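Local coordinates for 3-guanidinopropionase (Pseudomonas aeruginosa, PDB 3NIQ), which hydrolyses 3-guanidinopropanoate to beta-alanine and urea with two manganese ions per subunit, at the interface of chains A and B and the interface of chains A and C. Coordinates in Å, arbitrary orientation; residue numbers count along the deposited sequence, not the author numbering. Chains: chain A/B/C, 3-guanidinopropionase.

Contact 1: the interface of chains A and B. Residues chain A 263, 267; chain B 211, 215.
B:Val215 meets A:Leu263 and A:Gln267 with its two methyl groups, one for each residue. The apolar part of the contact is methyl against methyl: CD2 of A:Leu263 lies 3.9 Å from CG2 of B:Val215, a van der Waals distance, and the two side chains run antiparallel past one another. A:Leu263 extends CG trans to its backbone N (chi1 167°), which carries the isobutyl branch away from its own helix towards chain B. B:Met211, one helical turn before B:Val215, flanks this pair more loosely, its terminal CE 4.4 Å from CD2 of A:Leu263.

The second kind of contact sets a polar group against an aliphatic one. A:Gln267, its chain stretched out past CG, points towards B:Val215, which points back at it, and brings the amide nitrogen NE2 to 3.5 Å from CG1 of the valine. This is packing on the nitrogen end of the amide, while OE1 is turned away from the valine.

All four residues lie on helices. A:Leu263 and A:Gln267 are one turn apart on helix 262-270, and B:Met211 and B:Val215 occupy the first turns of helix 211-230, so the site is a helix-to-helix patch between neighbouring subunits of the arginase-family fold.

Contact 2: the interface of chains A and C. Residues chain A 46-49, 158, 161, 163-164; chain C 96.
A knob-in-socket contact forms part of the two-fold symmetric interface between chains A and C: the side chain of C:Ile96 enters a pocket built from two loops of chain A, and a twin with the chains exchanged joins the same pair of subunits within the homohexamer. The isoleucine loses 86 Å² of surface to chain A, and each of its branches meets a different wall.

With CG1 of C:Ile96 trans to the carbonyl carbon (chi1 -63°), the ethyl arm points at the A:Gly46–A:Thr49 loop while CG2 turns to A:Asn161 and A:Tyr163. The ethyl arm lies against two neighbouring threonine methyls on one side, with CG1 3.9 Å from CG2 of A:Thr49 and from CG2 of A:Thr164. The A:Thr164 side chain crosses the isoleucine at about a right angle, while that of A:Thr49 meets it aslant. The methyl CG2 of C:Ile96 is 4.0 Å from CB of A:Asn161 and 3.9 Å from the backbone O of A:Tyr163.

A:Phe158 lines the socket loosely, CD2 4.3 Å from CG1 of C:Ile96, and CG2 of A:Thr49 sits at its ring edge, in the ring plane, which may steady the threonine methyl. At the end of the ethyl arm, CD1 of C:Ile96 comes within 3.4 Å of the carbonyl O of A:Gly46. The carbonyl O of A:Gly47 is 3.7 Å from CD1 of C:Ile96.

Contact 3: the interface of chains A and B. Residues chain A 71, 76; chain B 195, 198.
A:Arg76 reaches across to B:Pro195 with its guanidinium group, and here the contact is closest. NH1 of A:Arg76 donates a hydrogen bond of 3.2 Å to the backbone O of B:Pro195. The acceptor lies at the guanidinium edge, nearly in its plane, and NH1 comes in the carbonyl plane on a lone pair. The bond is long and somewhat bent (146° at the hydrogen), so it is probably of modest strength. Beside it, the same NH1 of A:Arg76 touches the edge of the proline ring at CB of B:Pro195, 3.3 Å away. With CG trans to the carbonyl carbon (chi1 -62°) and the chain stretched out beyond it, the guanidinium spans from a loop of chain A to the loop of chain B.

The other parts are looser. A:Val71 offers CG1 to CG of B:Pro195 at 4.3 Å, a light apolar contact on the far end of the ring. B:Asp198 faces the second guanidinium nitrogen without bonding to it. The opposite charges may still attract each other and favour this orientation of the arginine, although the carboxylate and guanidinium planes are turned 63° apart. NH2 of A:Arg76 stands 4.0 Å from OD2 and 4.1 Å from OD1 of B:Asp198, nearly equidistant from both carboxylate oxygens.

Contact 1: the interface of chains A and B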
# COMPACT_ATOMS: atom_id res chain seq x y z
N LEU A 263 7.83 -7.93 -21.37
CA LEU A 263 7.95 -7.93 -22.83
C LEU A 263 8.80 -9.12 -23.36
O LEU A 263 8.40 -9.83 -24.28
CB LEU A 263 8.54 -6.60 -23.28
CG LEU A 263 9.02 -6.57 -24.72
CD1 LEU A 263 7.82 -6.56 -25.67
CD2 LEU A 263 9.91 -5.35 -24.95
N GLN A 267 7.59 -12.38 -25.70
CA GLN A 267 8.29 -12.72 -26.94
C GLN A 267 8.79 -14.17 -26.90
O GLN A 267 8.69 -14.90 -27.88
CB GLN A 267 9.48 -11.79 -27.19
CG GLN A 267 9.08 -10.31 -27.41
CD GLN A 267 10.30 -9.37 -27.42
OE1 GLN A 267 11.26 -9.54 -26.66
NE2 GLN A 267 10.23 -8.35 -28.27
N MET B 211 3.62 -2.32 -30.62
CA MET B 211 4.76 -2.57 -29.74
C MET B 211 5.82 -3.45 -30.40
O MET B 211 7.01 -3.18 -30.29
CB MET B 211 4.29 -3.23 -28.43
CG MET B 211 5.34 -3.25 -27.39
SD MET B 211 5.68 -1.60 -26.74
CE MET B 211 7.24 -1.96 -25.95
N VAL B 215 9.71 -2.43 -31.22
CA VAL B 215 10.87 -3.23 -30.80
C VAL B 215 11.79 -3.60 -31.99
O VAL B 215 13.01 -3.46 -31.91
CB VAL B 215 10.42 -4.48 -29.99
CG1 VAL B 215 11.56 -5.51 -29.86
CG2 VAL B 215 9.91 -4.06 -28.60

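Contact 2: the interface of chains A and C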
# COMPACT_ATOMS: atom_id res chain seq x y z
N GLY A 46 2.31 -25.33 0.31
CA GLY A 46 2.96 -26.21 1.30
C GLY A 46 4.47 -26.40 1.07
O GLY A 46 5.23 -26.61 2.03
N GLY A 47 4.90 -26.32 -0.18
CA GLY A 47 6.32 -26.47 -0.51
C GLY A 47 7.17 -25.22 -0.25
O GLY A 47 8.39 -25.24 -0.49
N THR A 48 6.55 -24.14 0.23
CA THR A 48 7.28 -22.87 0.34
C THR A 48 8.19 -22.79 1.58
O THR A 48 7.73 -22.88 2.72
CB THR A 48 6.33 -21.64 0.22
OG1 THR A 48 5.80 -21.59 -1.12
CG2 THR A 48 7.10 -20.37 0.50
N THR A 49 9.47 -22.56 1.33
CA THR A 49 10.48 -22.52 2.41
C THR A 49 10.74 -21.13 2.97
O THR A 49 11.33 -20.99 4.05
CB THR A 49 11.80 -23.10 1.94
OG1 THR A 49 12.21 -22.44 0.75
CG2 THR A 49 11.63 -24.59 1.65
N PHE A 158 16.05 -28.88 5.17
CA PHE A 158 15.87 -29.07 6.62
C PHE A 158 15.80 -30.55 7.01
O PHE A 158 14.82 -31.00 7.61
CB PHE A 158 14.60 -28.33 7.12
CG PHE A 158 14.45 -26.92 6.58
CD1 PHE A 158 15.16 -25.86 7.16
CD2 PHE A 158 13.59 -26.65 5.50
CE1 PHE A 158 15.02 -24.55 6.67
CE2 PHE A 158 13.44 -25.35 5.00
CZ PHE A 158 14.15 -24.30 5.57
N ASN A 161 13.53 -33.91 3.85
CA ASN A 161 12.29 -33.50 3.21
C ASN A 161 12.55 -33.32 1.72
O ASN A 161 13.24 -32.37 1.31
CB ASN A 161 11.76 -32.21 3.86
CG ASN A 161 11.49 -32.38 5.34
OD1 ASN A 161 10.50 -32.99 5.72
ND2 ASN A 161 12.37 -31.85 6.18
N TYR A 163 10.42 -32.82 -0.74
CA TYR A 163 9.38 -32.11 -1.47
C TYR A 163 9.25 -30.66 -1.02
O TYR A 163 8.69 -30.39 0.04
CB TYR A 163 8.05 -32.83 -1.30
CG TYR A 163 8.11 -34.27 -1.75
CD1 TYR A 163 8.47 -34.59 -3.06
CD2 TYR A 163 7.81 -35.31 -0.86
CE1 TYR A 163 8.52 -35.89 -3.48
CE2 TYR A 163 7.86 -36.65 -1.28
CZ TYR A 163 8.22 -36.92 -2.60
OH TYR A 163 8.29 -38.21 -3.07
N THR A 164 9.79 -29.74 -1.82
CA THR A 164 9.60 -28.31 -1.59
C THR A 164 9.47 -27.69 -2.97
O THR A 164 9.72 -28.36 -3.98
CB THR A 164 10.81 -27.64 -0.91
OG1 THR A 164 11.89 -27.57 -1.85
CG2 THR A 164 11.27 -28.41 0.35
N ILE C 96 8.42 -26.82 6.44
CA ILE C 96 8.01 -27.90 5.54
C ILE C 96 7.44 -29.12 6.27
O ILE C 96 6.64 -29.86 5.70
CB ILE C 96 9.18 -28.39 4.64
CG1 ILE C 96 9.67 -27.26 3.72
CG2 ILE C 96 8.77 -29.62 3.81
CD1 ILE C 96 8.56 -26.60 2.90

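Contact 3: the interface of chains A and B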
# COMPACT_ATOMS: atom_id res chain seq x y z
N VAL A 71 -8.93 -12.45 -28.64
CA VAL A 71 -8.03 -12.75 -29.75
C VAL A 71 -6.63 -12.20 -29.53
O VAL A 71 -6.46 -11.05 -29.13
CB VAL A 71 -8.61 -12.25 -31.11
CG1 VAL A 71 -7.64 -12.51 -32.25
CG2 VAL A 71 -9.97 -12.90 -31.40
N ARG A 76 -3.13 -13.78 -33.87
CA ARG A 76 -4.54 -13.78 -34.28
C ARG A 76 -5.22 -15.11 -33.96
O ARG A 76 -6.30 -15.41 -34.46
CB ARG A 76 -4.68 -13.36 -35.76
CG ARG A 76 -4.18 -11.93 -36.02
CD ARG A 76 -4.10 -11.63 -37.50
NE ARG A 76 -3.74 -10.23 -37.78
CZ ARG A 76 -4.62 -9.25 -38.01
NH1 ARG A 76 -5.93 -9.49 -38.00
NH2 ARG A 76 -4.19 -8.02 -38.26
N PRO B 195 -10.02 -9.96 -35.17
CA PRO B 195 -8.99 -9.54 -36.12
C PRO B 195 -9.46 -8.38 -37.02
O PRO B 195 -8.77 -8.01 -37.97
CB PRO B 195 -8.72 -10.81 -36.95
CG PRO B 195 -9.30 -11.94 -36.13
CD PRO B 195 -10.49 -11.33 -35.44
N ASP B 198 -7.84 -3.40 -36.73
CA ASP B 198 -7.06 -2.56 -37.65
C ASP B 198 -7.81 -2.19 -38.96
O ASP B 198 -7.22 -1.61 -39.87
CB ASP B 198 -5.68 -3.20 -37.94
CG ASP B 198 -5.72 -4.25 -39.08
OD1 ASP B 198 -6.74 -4.96 -39.23
OD2 ASP B 198 -4.73 -4.35 -39.83

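Contacts 1 and 3 belong to the same interface of chains A and B, their C-alpha centres about 17 Å apart; contact 2 joins chains A and C, and its C-alpha centre is about 36 Å from that of contact 1 and about 44 Å from that of contact 3. Contacts 1 and 3 share no residue, but on chain B helix 199-204 and strand 207-210 lead from contact 3 to the helix of contact 1. Chain A thus meets its neighbours through separate surfaces; the A–C interface is two-fold symmetric and the A–B interface is not, consistent with a hexamer built from two trimers.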